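Local coordinates for gram-negative insecticidal protein (Chromobacterium piscinae, PDB 6FBM), which is toxic to insects, probably by inserting into membranes as pore-forming MACPF relatives do, with a C-terminal beta-tripod region that may recognise the target, at residues 13-19 with 131-135; 192-198 with 223-228; 239-243 with 265-271; 324-330 with 342-347; 353-357 with 418-422. All blocks are in the same frame, centred on the assembly; numbering follows the deposited sequence.

Interaction 1: 13-19 with 131-135; sequences LPGVTSM and WYISL
L13 and P14 pack against the indole of W131, and I133 comes up beneath the turn they begin. W131 NE1 donates to P14 O at 3.0 Å with an N-H...O angle of 150°; the acceptor lies in the ring plane and is met nearly along the C=O axis, which helps to set the rotation of the indole. L13 slides past the ring in the opposite direction, its CD1 standing 3.5 Å above the ring plane, offset toward the rim, and 3.6 Å from W131 CZ2. This reach follows from CG being anti to the backbone N of L13 (chi1 180°). The tip of I133 enters the type II turn L13-V16, with CD1 3.5 Å from G15 C. At the other end M19, bent at chi2 and chi3, curls over I133, bringing CG within 3.7 Å of I133 CG2. Packing thins beyond it: M19 CB and L135 CD2 are 4.0 Å apart, and L135 is partly exposed. Backbone hydrogen bonds tie W131 to V177 and I133 to A175 of the neighbouring strand; the N-terminal loop covers this end of long strand 120-134 in the bent antiparallel sheet characteristic of the MACPF fold.

Interaction 2: 192-198 with 223-228; sequences MDSSQSL and KQVNSF
D193 OD2 forms a salt bridge with K223 NZ at 3.2 Å, the two side chains crossing at about a right angle. Both residues are exposed and D193 is poorly ordered, so this link at the rim is probably mobile. K223 reaches it with CG anti to its backbone N (chi1 -177°) and a bend at chi2. One helical turn on, S227 OG faces the loop backbone, 3.5 Å from M192 CA. Q224 packs against Q196 and the D193-S195 backbone turn: Q196 NE2 rests 3.6 Å from Q224 CG, and the two amide planes are 39° apart. The amide nitrogen of Q224 is held by E220 on its own helix, while Q196 OE1 bonds to T201 OG1, so each amide is anchored on its own side. The loop leads from strand 179-187 into helix 198-209, with S197 at the N-cap position. Helices 198-209 and 220-230 lie in sequence between two central-sheet strands, consistent with the second helical cluster of MACPF proteins, which in pore-forming relatives refolds into membrane-spanning hairpins. The apolar end of the contact centres on F228. M192 runs beside F228 in the same direction, with SD 3.8 Å from F228 CA and CE near the ring edge. L198 crosses the ring at about a right angle, and its CD2 meets the edge at CD1, 3.7 Å away.

Interaction 3: 239-243 with 265-271; sequences TGGKP and SLLDYAT
The backbone of G240-K242 runs past the end of the helix that carries Y269, and G241 N donates to Y269 O at 3.0 Å with an N-H...O angle of 160°. The donor stands above the carbonyl plane rather than in it. The next amide is also engaged: K242 N donates to S265 OG, again at 3.0 Å. That hydroxyl is bonded to W262 O as well, which ties the loop to the preceding turn of the helix. S265 OG stands between its own backbone N and carbonyl carbon (chi1 87°), the position that presents it to the loop. The phenol ring of Y269 lies flat under K242. K242 CA sits 3.8 Å from the ring centroid and only 10° off the normal, a CH-pi contact over the face, and the lysine chain then runs beside the tyrosine in the same direction. P243 crosses the ring at about a right angle, its CD 3.7 Å from Y269 CE1. From the helix L266 CD2 touches G241 CA at 3.6 Å; near the strand ends T271 OG1 approaches G240 CA. The loop follows strand 232-239 and closes against the last turn of helix 255-269, where the chain enters strand 271-274; G240 O is bonded to W262 NE1 of that helix, and Y269 also packs on G45 of the second subunit.

Interaction 4: 324-330 with 342-347; sequences PPMVKAG and AVFNPS
K328 lies across one face of the F344 ring, and the two side chains cross obliquely. K328 CG is 4.0 Å from the ring centroid and 26° off the normal, a CH-pi contact offset toward the rim. With CG anti to the backbone N of K328 (chi1 -159°) and the chain extended beyond it, the methylenes pass over the ring while NZ reaches E331 and the carbonyls of H363 and A364. M326 shares this face of the sheet but is folded back at chi2 and chi3. It meets F344 at about a right angle, with CE 3.8 Å from F344 CB, and its sulfur lies equally close to P346 CB. The ring of P324 runs alongside that of P346, CG to CB 3.6 Å. V327 and N345 project from the opposite face, where A329 CB rests 3.6 Å from N345 ND2 while N345 OD1 is bonded to Q357 NE2. The backbones are antiparallel: V327 N donates to N345 O at 2.8 Å, and N345 N returns a bond to V327 O. Near the hairpin end A329 N donates to V343 O, but V343 N donates to G330 O at 3.1 Å. Two residues therefore stand opposite one, a beta bulge. The N-to-C directions of the short strands 326-330 and 342-346 are 135° apart, well short of exact opposition. Strand 326-331 is the outer member of this three-stranded sheet; strand 342-346 is central, bonded on its other side to strand 358-360, while P324 and P346 both pack on I373 of strand 373-376.

Interaction 5: 353-357 with 418-422; sequences KMVGQ and LGDVM
The exit from strand 352-354 meets the entry to strand 421-426 in the C-terminal beta-rich region, and Q357 touches V421 and M422. M422 N donates to Q357 OE1 at 2.7 Å with an N-H...O angle of 161°, the donor lying 36° out of the plane of the amide carbonyl. Q357 NE2 gives a weak bond to M422 O at 3.4 Å, so the amide addresses both backbone polar groups of one residue, much as a neighbouring strand would. NE2 is also bonded to N345 OD1, which further restrains the amide. V421 crosses the Q357 chain at about a right angle, its CG1 3.5 Å from NE2. Between the segments G356 and G419 come close, CA to CA 4.1 Å. Beyond them V355 and L418 meet through apolar branches, V355 CB lying 3.8 Å from L418 CD1, and both pack on V440. A water bridges the backbones there, donating to V355 O at 2.8 Å and accepting from L418 N. All the touching residues are buried, and D420 turns from the loop to R408 and G485 N. The contact thus joins the end of one strand to the start of another within what is probably the beta-tripod part of the protein.

In the fold
Along the chain the five contacts close one after another, four of them in two pairs on opposite sides of the chain's centre, with interaction 2 between. Interactions 1 and 3 have centres 14 Å apart and touch through P14 on A270 and W131 on L267, so the N-terminal loop and the end of helix 255-269 share one end of the MACPF sheet. Interaction 2 lies farther along that region, its centre 32 Å from that of interaction 3, where helices pack beside the sheet. Interactions 4 and 5, with centres 10 Å apart, lie in the C-terminal beta region and meet through N345 and Q357. About 50 Å separates the nearest atoms of interactions 1 and 5, so the MACPF and C-terminal beta regions form separate parts of an elongated chain.

Interaction 1: 13-19 with 131-135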
# COMPACT_ATOMS: atom_id res chain seq x y z
N LEU A 13 17.26 11.65 -9.08
CA LEU A 13 17.11 11.41 -10.51
C LEU A 13 17.76 10.07 -10.80
O LEU A 13 18.92 9.88 -10.50
CB LEU A 13 17.83 12.46 -11.34
CG LEU A 13 17.74 12.29 -12.87
CD1 LEU A 13 16.35 12.69 -13.42
CD2 LEU A 13 18.88 13.08 -13.52
N PRO A 14 16.98 9.11 -11.35
CA PRO A 14 17.59 7.84 -11.68
C PRO A 14 18.77 7.98 -12.65
O PRO A 14 18.76 8.80 -13.59
CB PRO A 14 16.43 7.08 -12.33
CG PRO A 14 15.21 7.62 -11.71
CD PRO A 14 15.50 9.09 -11.53
N GLY A 15 19.82 7.21 -12.36
CA GLY A 15 21.07 7.28 -13.08
C GLY A 15 22.17 8.02 -12.34
O GLY A 15 23.35 7.73 -12.55
N VAL A 16 21.79 8.96 -11.47
CA VAL A 16 22.78 9.80 -10.84
C VAL A 16 23.86 9.01 -10.12
O VAL A 16 25.01 9.43 -10.13
CB VAL A 16 22.15 10.82 -9.87
CG1 VAL A 16 23.21 11.54 -9.07
CG2 VAL A 16 21.39 11.88 -10.64
N THR A 17 23.50 7.89 -9.51
CA THR A 17 24.44 7.08 -8.72
C THR A 17 25.43 6.38 -9.60
O THR A 17 26.44 5.91 -9.11
CB THR A 17 23.75 5.99 -7.89
OG1 THR A 17 23.01 5.12 -8.77
CG2 THR A 17 22.79 6.61 -6.85
N SER A 18 25.13 6.26 -10.89
CA SER A 18 26.07 5.66 -11.84
C SER A 18 27.12 6.62 -12.35
O SER A 18 28.13 6.18 -12.84
CB SER A 18 25.31 5.09 -13.02
OG SER A 18 24.39 4.13 -12.57
N MET A 19 26.87 7.92 -12.23
CA MET A 19 27.74 8.91 -12.84
C MET A 19 29.05 9.04 -12.07
O MET A 19 29.10 9.03 -10.83
CB MET A 19 27.04 10.24 -12.94
CG MET A 19 25.78 10.20 -13.79
SD MET A 19 25.93 9.35 -15.39
CE MET A 19 26.97 10.54 -16.28
N TRP A 131 16.59 9.97 -20.46
CA TRP A 131 17.50 11.10 -20.46
C TRP A 131 18.94 10.66 -20.49
O TRP A 131 19.24 9.48 -20.28
CB TRP A 131 17.27 12.00 -19.23
CG TRP A 131 17.24 11.26 -17.97
CD1 TRP A 131 18.30 10.94 -17.22
CD2 TRP A 131 16.08 10.79 -17.29
NE1 TRP A 131 17.88 10.29 -16.05
CE2 TRP A 131 16.51 10.22 -16.07
CE3 TRP A 131 14.72 10.86 -17.55
CZ2 TRP A 131 15.64 9.64 -15.17
CZ3 TRP A 131 13.84 10.30 -16.65
CH2 TRP A 131 14.30 9.69 -15.48
N TYR A 132 19.82 11.61 -20.78
CA TYR A 132 21.24 11.44 -20.68
C TYR A 132 21.68 12.26 -19.48
O TYR A 132 21.12 13.32 -19.19
CB TYR A 132 21.95 11.92 -21.95
CG TYR A 132 21.47 11.29 -23.24
CD1 TYR A 132 22.02 10.08 -23.68
CD2 TYR A 132 20.51 11.89 -24.06
CE1 TYR A 132 21.62 9.47 -24.87
CE2 TYR A 132 20.09 11.29 -25.25
CZ TYR A 132 20.64 10.08 -25.67
OH TYR A 132 20.25 9.43 -26.85
N ILE A 133 22.66 11.75 -18.75
CA ILE A 133 23.34 12.52 -17.73
C ILE A 133 24.77 12.59 -18.21
O ILE A 133 25.30 11.61 -18.75
CB ILE A 133 23.30 11.89 -16.32
CG1 ILE A 133 21.90 11.34 -16.02
CG2 ILE A 133 23.74 12.92 -15.30
CD1 ILE A 133 21.78 10.60 -14.72
N SER A 134 25.39 13.76 -18.06
CA SER A 134 26.78 13.93 -18.47
C SER A 134 27.52 14.75 -17.44
O SER A 134 26.94 15.58 -16.76
CB SER A 134 26.85 14.59 -19.84
OG SER A 134 26.19 15.84 -19.83
N LEU A 135 28.80 14.44 -17.32
CA LEU A 135 29.71 15.11 -16.40
C LEU A 135 30.53 16.17 -17.12
O LEU A 135 30.59 16.19 -18.36
CB LEU A 135 30.67 14.09 -15.79
CG LEU A 135 30.02 12.98 -14.97
CD1 LEU A 135 31.10 12.11 -14.36
CD2 LEU A 135 29.13 13.54 -13.87

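Interaction 2: 192-198 with 223-228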
# COMPACT_ATOMS: atom_id res chain seq x y z
N MET A 192 18.88 -22.10 -42.72
CA MET A 192 17.93 -20.99 -42.57
C MET A 192 17.41 -20.26 -43.84
O MET A 192 17.15 -19.05 -43.78
CB MET A 192 18.57 -19.96 -41.61
CG MET A 192 17.86 -19.69 -40.33
SD MET A 192 18.57 -18.24 -39.54
CE MET A 192 17.89 -16.92 -40.54
N ASP A 193 17.25 -20.97 -44.97
CA ASP A 193 16.56 -20.38 -46.16
C ASP A 193 17.10 -18.98 -46.48
O ASP A 193 16.36 -18.04 -46.79
CB ASP A 193 15.04 -20.31 -45.93
CG ASP A 193 14.41 -21.69 -45.57
OD1 ASP A 193 14.88 -22.71 -46.12
OD2 ASP A 193 13.47 -21.75 -44.73
N SER A 194 18.43 -18.87 -46.42
CA SER A 194 19.11 -17.60 -46.22
C SER A 194 19.16 -16.76 -47.53
O SER A 194 20.19 -16.68 -48.22
CB SER A 194 20.51 -17.84 -45.65
OG SER A 194 21.01 -16.72 -44.96
N SER A 195 18.01 -16.13 -47.82
CA SER A 195 17.83 -15.18 -48.93
C SER A 195 17.84 -13.72 -48.43
O SER A 195 18.65 -12.91 -48.88
CB SER A 195 16.50 -15.48 -49.64
OG SER A 195 15.42 -15.52 -48.70
N GLN A 196 16.91 -13.41 -47.50
CA GLN A 196 16.85 -12.13 -46.75
C GLN A 196 17.98 -12.08 -45.71
O GLN A 196 18.35 -13.10 -45.16
CB GLN A 196 15.48 -12.04 -46.07
CG GLN A 196 15.15 -10.78 -45.26
CD GLN A 196 13.79 -10.92 -44.54
OE1 GLN A 196 13.69 -10.71 -43.33
NE2 GLN A 196 12.74 -11.29 -45.29
N SER A 197 18.52 -10.88 -45.44
CA SER A 197 19.67 -10.74 -44.53
C SER A 197 19.29 -11.17 -43.10
O SER A 197 18.14 -11.01 -42.69
CB SER A 197 20.28 -9.32 -44.56
OG SER A 197 19.69 -8.42 -43.63
N LEU A 198 20.23 -11.76 -42.37
CA LEU A 198 20.02 -12.26 -41.00
C LEU A 198 19.66 -11.10 -40.07
O LEU A 198 18.75 -11.24 -39.23
CB LEU A 198 21.27 -13.02 -40.50
CG LEU A 198 21.36 -13.65 -39.09
CD1 LEU A 198 21.55 -12.60 -37.98
CD2 LEU A 198 20.15 -14.54 -38.81
N LYS A 223 7.65 -17.00 -42.37
CA LYS A 223 8.50 -18.13 -42.65
C LYS A 223 9.93 -17.80 -42.22
O LYS A 223 10.54 -18.57 -41.47
CB LYS A 223 8.41 -18.51 -44.14
CG LYS A 223 9.23 -19.74 -44.47
CD LYS A 223 9.87 -19.61 -45.87
CE LYS A 223 10.86 -20.73 -46.10
NZ LYS A 223 11.87 -20.38 -47.16
N GLN A 224 10.43 -16.64 -42.65
CA GLN A 224 11.79 -16.18 -42.36
C GLN A 224 12.07 -16.07 -40.86
O GLN A 224 13.13 -16.49 -40.41
CB GLN A 224 12.07 -14.80 -43.03
CG GLN A 224 12.10 -14.78 -44.57
CD GLN A 224 13.16 -15.69 -45.19
OE1 GLN A 224 14.27 -15.79 -44.69
NE2 GLN A 224 12.81 -16.36 -46.30
N VAL A 225 11.11 -15.54 -40.11
CA VAL A 225 11.26 -15.37 -38.66
C VAL A 225 11.17 -16.72 -37.93
O VAL A 225 11.94 -16.96 -37.00
CB VAL A 225 10.24 -14.32 -38.09
CG1 VAL A 225 10.04 -14.45 -36.58
CG2 VAL A 225 10.70 -12.91 -38.45
N ASN A 226 10.24 -17.58 -38.35
CA ASN A 226 10.13 -18.94 -37.78
C ASN A 226 11.42 -19.73 -37.96
O ASN A 226 11.87 -20.42 -37.05
CB ASN A 226 8.97 -19.73 -38.42
CG ASN A 226 7.60 -19.34 -37.87
OD1 ASN A 226 7.49 -18.73 -36.80
ND2 ASN A 226 6.55 -19.72 -38.58
N SER A 227 12.00 -19.59 -39.14
CA SER A 227 13.27 -20.22 -39.47
C SER A 227 14.41 -19.72 -38.56
O SER A 227 15.21 -20.50 -38.05
CB SER A 227 13.60 -19.93 -40.93
OG SER A 227 14.61 -20.78 -41.37
N PHE A 228 14.45 -18.40 -38.36
CA PHE A 228 15.41 -17.75 -37.46
C PHE A 228 15.30 -18.29 -36.04
O PHE A 228 16.27 -18.74 -35.44
CB PHE A 228 15.22 -16.22 -37.51
CG PHE A 228 15.95 -15.45 -36.45
CD1 PHE A 228 17.29 -15.16 -36.58
CD2 PHE A 228 15.27 -14.99 -35.33
CE1 PHE A 228 17.95 -14.43 -35.58
CE2 PHE A 228 15.91 -14.26 -34.35
CZ PHE A 228 17.26 -13.99 -34.47

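Interaction 3: 239-243 with 265-271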
# COMPACT_ATOMS: atom_id res chain seq x y z
N THR A 239 18.24 -4.36 -19.38
CA THR A 239 19.01 -3.51 -18.48
C THR A 239 18.11 -2.34 -18.17
O THR A 239 17.79 -1.56 -19.06
CB THR A 239 20.31 -3.02 -19.12
OG1 THR A 239 21.05 -4.15 -19.55
CG2 THR A 239 21.14 -2.28 -18.13
N GLY A 240 17.69 -2.25 -16.91
CA GLY A 240 16.75 -1.24 -16.46
C GLY A 240 15.36 -1.74 -16.77
O GLY A 240 15.18 -2.72 -17.46
N GLY A 241 14.36 -1.05 -16.25
CA GLY A 241 12.98 -1.50 -16.41
C GLY A 241 12.57 -2.48 -15.35
O GLY A 241 13.38 -2.94 -14.53
N LYS A 242 11.28 -2.76 -15.31
CA LYS A 242 10.71 -3.71 -14.35
C LYS A 242 11.41 -5.07 -14.50
O LYS A 242 11.54 -5.57 -15.63
CB LYS A 242 9.22 -3.88 -14.59
CG LYS A 242 8.50 -4.64 -13.51
CD LYS A 242 7.01 -4.69 -13.72
CE LYS A 242 6.32 -5.03 -12.37
NZ LYS A 242 5.18 -6.00 -12.34
N PRO A 243 11.89 -5.65 -13.39
CA PRO A 243 12.62 -6.91 -13.50
C PRO A 243 11.69 -8.10 -13.71
O PRO A 243 10.49 -8.01 -13.45
CB PRO A 243 13.36 -7.01 -12.16
CG PRO A 243 12.48 -6.29 -11.19
CD PRO A 243 11.78 -5.21 -11.98
N SER A 265 6.80 0.90 -17.51
CA SER A 265 7.49 0.89 -16.22
C SER A 265 8.81 1.69 -16.19
O SER A 265 9.36 1.92 -15.12
CB SER A 265 7.82 -0.55 -15.79
OG SER A 265 9.09 -1.01 -16.32
N LEU A 266 9.34 2.08 -17.34
CA LEU A 266 10.72 2.56 -17.40
C LEU A 266 11.01 3.73 -16.50
O LEU A 266 12.08 3.79 -15.89
CB LEU A 266 11.13 2.89 -18.83
CG LEU A 266 11.21 1.67 -19.72
CD1 LEU A 266 11.50 2.13 -21.12
CD2 LEU A 266 12.24 0.69 -19.21
N LEU A 267 10.04 4.64 -16.35
CA LEU A 267 10.27 5.79 -15.49
C LEU A 267 10.56 5.45 -14.05
O LEU A 267 11.31 6.14 -13.37
CB LEU A 267 9.14 6.80 -15.58
CG LEU A 267 9.47 8.24 -15.07
CD1 LEU A 267 10.71 8.87 -15.69
CD2 LEU A 267 8.26 9.12 -15.32
N ASP A 268 9.98 4.38 -13.58
CA ASP A 268 10.11 3.96 -12.19
C ASP A 268 11.30 3.03 -12.01
O ASP A 268 11.78 2.82 -10.89
CB ASP A 268 8.84 3.25 -11.69
CG ASP A 268 7.56 4.06 -11.95
OD1 ASP A 268 7.54 5.19 -11.50
OD2 ASP A 268 6.59 3.60 -12.60
N TYR A 269 11.80 2.46 -13.10
CA TYR A 269 12.90 1.51 -13.02
C TYR A 269 14.09 1.89 -13.87
O TYR A 269 14.88 1.02 -14.21
CB TYR A 269 12.39 0.15 -13.48
CG TYR A 269 11.39 -0.45 -12.56
CD1 TYR A 269 11.81 -1.21 -11.48
CD2 TYR A 269 10.02 -0.27 -12.76
CE1 TYR A 269 10.90 -1.82 -10.64
CE2 TYR A 269 9.10 -0.86 -11.90
CZ TYR A 269 9.55 -1.65 -10.86
OH TYR A 269 8.65 -2.27 -10.02
N ALA A 270 14.21 3.16 -14.23
CA ALA A 270 15.26 3.60 -15.14
C ALA A 270 16.64 3.44 -14.51
O ALA A 270 16.80 3.68 -13.33
CB ALA A 270 15.05 5.05 -15.54
N THR A 271 17.58 2.98 -15.33
CA THR A 271 18.99 2.91 -14.95
C THR A 271 19.84 3.29 -16.14
O THR A 271 19.35 3.48 -17.23
CB THR A 271 19.45 1.50 -14.51
OG1 THR A 271 19.39 0.61 -15.63
CG2 THR A 271 18.55 0.96 -13.40

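Interaction 4: 324-330 with 342-347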
# COMPACT_ATOMS: atom_id res chain seq x y z
N PRO A 324 34.74 -46.40 -44.65
CA PRO A 324 33.45 -47.06 -44.53
C PRO A 324 33.36 -48.28 -45.45
O PRO A 324 34.21 -48.46 -46.34
CB PRO A 324 32.48 -45.97 -44.99
CG PRO A 324 33.24 -45.24 -46.03
CD PRO A 324 34.67 -45.24 -45.55
N PRO A 325 32.32 -49.11 -45.25
CA PRO A 325 32.13 -50.21 -46.17
C PRO A 325 31.83 -49.71 -47.59
O PRO A 325 30.99 -48.85 -47.75
CB PRO A 325 30.92 -50.98 -45.60
CG PRO A 325 30.83 -50.55 -44.18
CD PRO A 325 31.34 -49.13 -44.15
N MET A 326 32.52 -50.25 -48.59
CA MET A 326 32.29 -49.88 -49.97
C MET A 326 31.50 -50.98 -50.66
O MET A 326 31.83 -52.15 -50.56
CB MET A 326 33.63 -49.65 -50.68
CG MET A 326 34.49 -48.60 -50.03
SD MET A 326 33.78 -46.95 -49.99
CE MET A 326 33.56 -46.60 -51.73
N VAL A 327 30.40 -50.57 -51.29
CA VAL A 327 29.48 -51.49 -51.95
C VAL A 327 29.51 -51.11 -53.43
O VAL A 327 29.60 -49.94 -53.79
CB VAL A 327 28.07 -51.37 -51.35
CG1 VAL A 327 27.07 -52.24 -52.11
CG2 VAL A 327 28.10 -51.69 -49.86
N LYS A 328 29.43 -52.12 -54.29
CA LYS A 328 29.57 -51.90 -55.72
C LYS A 328 28.30 -51.27 -56.29
O LYS A 328 27.18 -51.70 -55.98
CB LYS A 328 29.90 -53.18 -56.45
CG LYS A 328 30.54 -52.95 -57.82
CD LYS A 328 30.72 -54.25 -58.55
CE LYS A 328 31.56 -54.08 -59.75
NZ LYS A 328 31.98 -55.39 -60.34
N ALA A 329 28.49 -50.25 -57.13
CA ALA A 329 27.39 -49.50 -57.68
C ALA A 329 27.45 -49.42 -59.21
O ALA A 329 26.99 -48.44 -59.80
CB ALA A 329 27.37 -48.11 -57.06
N GLY A 330 28.01 -50.45 -59.85
CA GLY A 330 27.97 -50.62 -61.30
C GLY A 330 29.35 -50.81 -61.93
O GLY A 330 30.39 -50.40 -61.38
N ALA A 342 34.60 -49.50 -62.73
CA ALA A 342 33.70 -49.89 -61.67
C ALA A 342 33.65 -48.73 -60.65
O ALA A 342 34.66 -48.02 -60.43
CB ALA A 342 34.15 -51.17 -61.04
N VAL A 343 32.47 -48.55 -60.07
CA VAL A 343 32.26 -47.52 -59.07
C VAL A 343 31.65 -48.13 -57.84
O VAL A 343 30.98 -49.16 -57.89
CB VAL A 343 31.37 -46.38 -59.58
CG1 VAL A 343 32.09 -45.60 -60.67
CG2 VAL A 343 30.00 -46.88 -60.05
N PHE A 344 31.92 -47.49 -56.72
CA PHE A 344 31.54 -48.00 -55.43
C PHE A 344 31.00 -46.85 -54.57
O PHE A 344 31.61 -45.79 -54.53
CB PHE A 344 32.74 -48.70 -54.74
CG PHE A 344 33.22 -49.93 -55.45
CD1 PHE A 344 33.98 -49.84 -56.62
CD2 PHE A 344 32.95 -51.18 -54.94
CE1 PHE A 344 34.42 -50.97 -57.28
CE2 PHE A 344 33.40 -52.33 -55.58
CZ PHE A 344 34.14 -52.23 -56.76
N ASN A 345 29.86 -47.09 -53.94
CA ASN A 345 29.31 -46.22 -52.92
C ASN A 345 29.76 -46.67 -51.53
O ASN A 345 29.83 -47.86 -51.28
CB ASN A 345 27.79 -46.26 -52.94
CG ASN A 345 27.21 -45.71 -54.19
OD1 ASN A 345 27.86 -44.98 -54.92
ND2 ASN A 345 25.98 -46.05 -54.45
N PRO A 346 30.02 -45.70 -50.64
CA PRO A 346 30.22 -46.03 -49.25
C PRO A 346 28.88 -46.20 -48.56
O PRO A 346 27.93 -45.49 -48.89
CB PRO A 346 30.93 -44.80 -48.70
CG PRO A 346 30.41 -43.68 -49.52
CD PRO A 346 30.08 -44.25 -50.87
N SER A 347 28.79 -47.17 -47.66
CA SER A 347 27.57 -47.36 -46.90
C SER A 347 27.53 -46.33 -45.83
O SER A 347 28.54 -46.06 -45.19
CB SER A 347 27.48 -48.77 -46.29
OG SER A 347 27.22 -49.73 -47.30

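Interaction 5: 353-357 with 418-422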
# COMPACT_ATOMS: atom_id res chain seq x y z
N LYS A 353 27.28 -39.10 -44.12
CA LYS A 353 26.77 -38.80 -45.46
C LYS A 353 27.82 -39.04 -46.54
O LYS A 353 29.01 -38.80 -46.34
CB LYS A 353 26.27 -37.37 -45.52
CG LYS A 353 25.28 -36.99 -44.43
CD LYS A 353 23.93 -37.73 -44.54
CE LYS A 353 23.05 -37.45 -43.33
NZ LYS A 353 21.63 -37.78 -43.66
N MET A 354 27.35 -39.49 -47.69
CA MET A 354 28.15 -39.70 -48.89
C MET A 354 28.39 -38.38 -49.58
O MET A 354 27.46 -37.56 -49.67
CB MET A 354 27.42 -40.63 -49.86
CG MET A 354 28.12 -40.88 -51.19
SD MET A 354 27.11 -42.02 -52.12
CE MET A 354 27.95 -41.93 -53.71
N VAL A 355 29.62 -38.19 -50.07
CA VAL A 355 29.95 -37.02 -50.89
C VAL A 355 30.39 -37.35 -52.33
O VAL A 355 30.50 -36.44 -53.17
CB VAL A 355 31.02 -36.16 -50.22
CG1 VAL A 355 30.46 -35.60 -48.93
CG2 VAL A 355 32.30 -36.94 -49.96
N GLY A 356 30.63 -38.64 -52.62
CA GLY A 356 31.11 -39.06 -53.93
C GLY A 356 31.28 -40.55 -54.03
O GLY A 356 31.26 -41.24 -53.01
N GLN A 357 31.40 -41.03 -55.27
CA GLN A 357 31.74 -42.43 -55.55
C GLN A 357 33.22 -42.63 -55.57
O GLN A 357 33.97 -41.72 -55.91
CB GLN A 357 31.20 -42.89 -56.91
CG GLN A 357 29.89 -43.60 -56.78
CD GLN A 357 29.26 -43.92 -58.09
OE1 GLN A 357 29.74 -43.52 -59.15
NE2 GLN A 357 28.17 -44.66 -58.03
N LEU A 418 31.50 -32.87 -54.00
CA LEU A 418 32.88 -33.33 -53.92
C LEU A 418 33.22 -34.45 -54.90
O LEU A 418 34.40 -34.68 -55.19
CB LEU A 418 33.19 -33.80 -52.51
CG LEU A 418 32.88 -32.81 -51.38
CD1 LEU A 418 33.50 -33.30 -50.08
CD2 LEU A 418 33.39 -31.40 -51.71
N GLY A 419 32.20 -35.11 -55.46
CA GLY A 419 32.41 -36.14 -56.44
C GLY A 419 31.19 -36.48 -57.25
O GLY A 419 30.07 -36.38 -56.76
N ASP A 420 31.42 -36.92 -58.49
CA ASP A 420 30.33 -37.35 -59.35
C ASP A 420 29.97 -38.79 -59.09
O ASP A 420 30.65 -39.49 -58.38
CB ASP A 420 30.70 -37.13 -60.82
CG ASP A 420 30.83 -35.66 -61.17
OD1 ASP A 420 30.22 -34.81 -60.50
OD2 ASP A 420 31.55 -35.35 -62.13
N VAL A 421 28.86 -39.19 -59.69
CA VAL A 421 28.29 -40.51 -59.56
C VAL A 421 28.02 -41.06 -60.95
O VAL A 421 27.33 -40.42 -61.75
CB VAL A 421 26.96 -40.43 -58.81
CG1 VAL A 421 26.28 -41.78 -58.78
CG2 VAL A 421 27.19 -39.88 -57.40
N MET A 422 28.56 -42.23 -61.23
CA MET A 422 28.30 -42.91 -62.48
C MET A 422 27.10 -43.80 -62.28
O MET A 422 26.95 -44.40 -61.23
CB MET A 422 29.48 -43.78 -62.90
CG MET A 422 30.76 -43.03 -63.12
SD MET A 422 30.68 -41.78 -64.39
CE MET A 422 30.27 -42.72 -65.84
O HOH W 1 29.43 -33.96 -52.30
O HOH W 2 25.85 -46.28 -58.97
O HOH W 3 33.01 -39.13 -57.04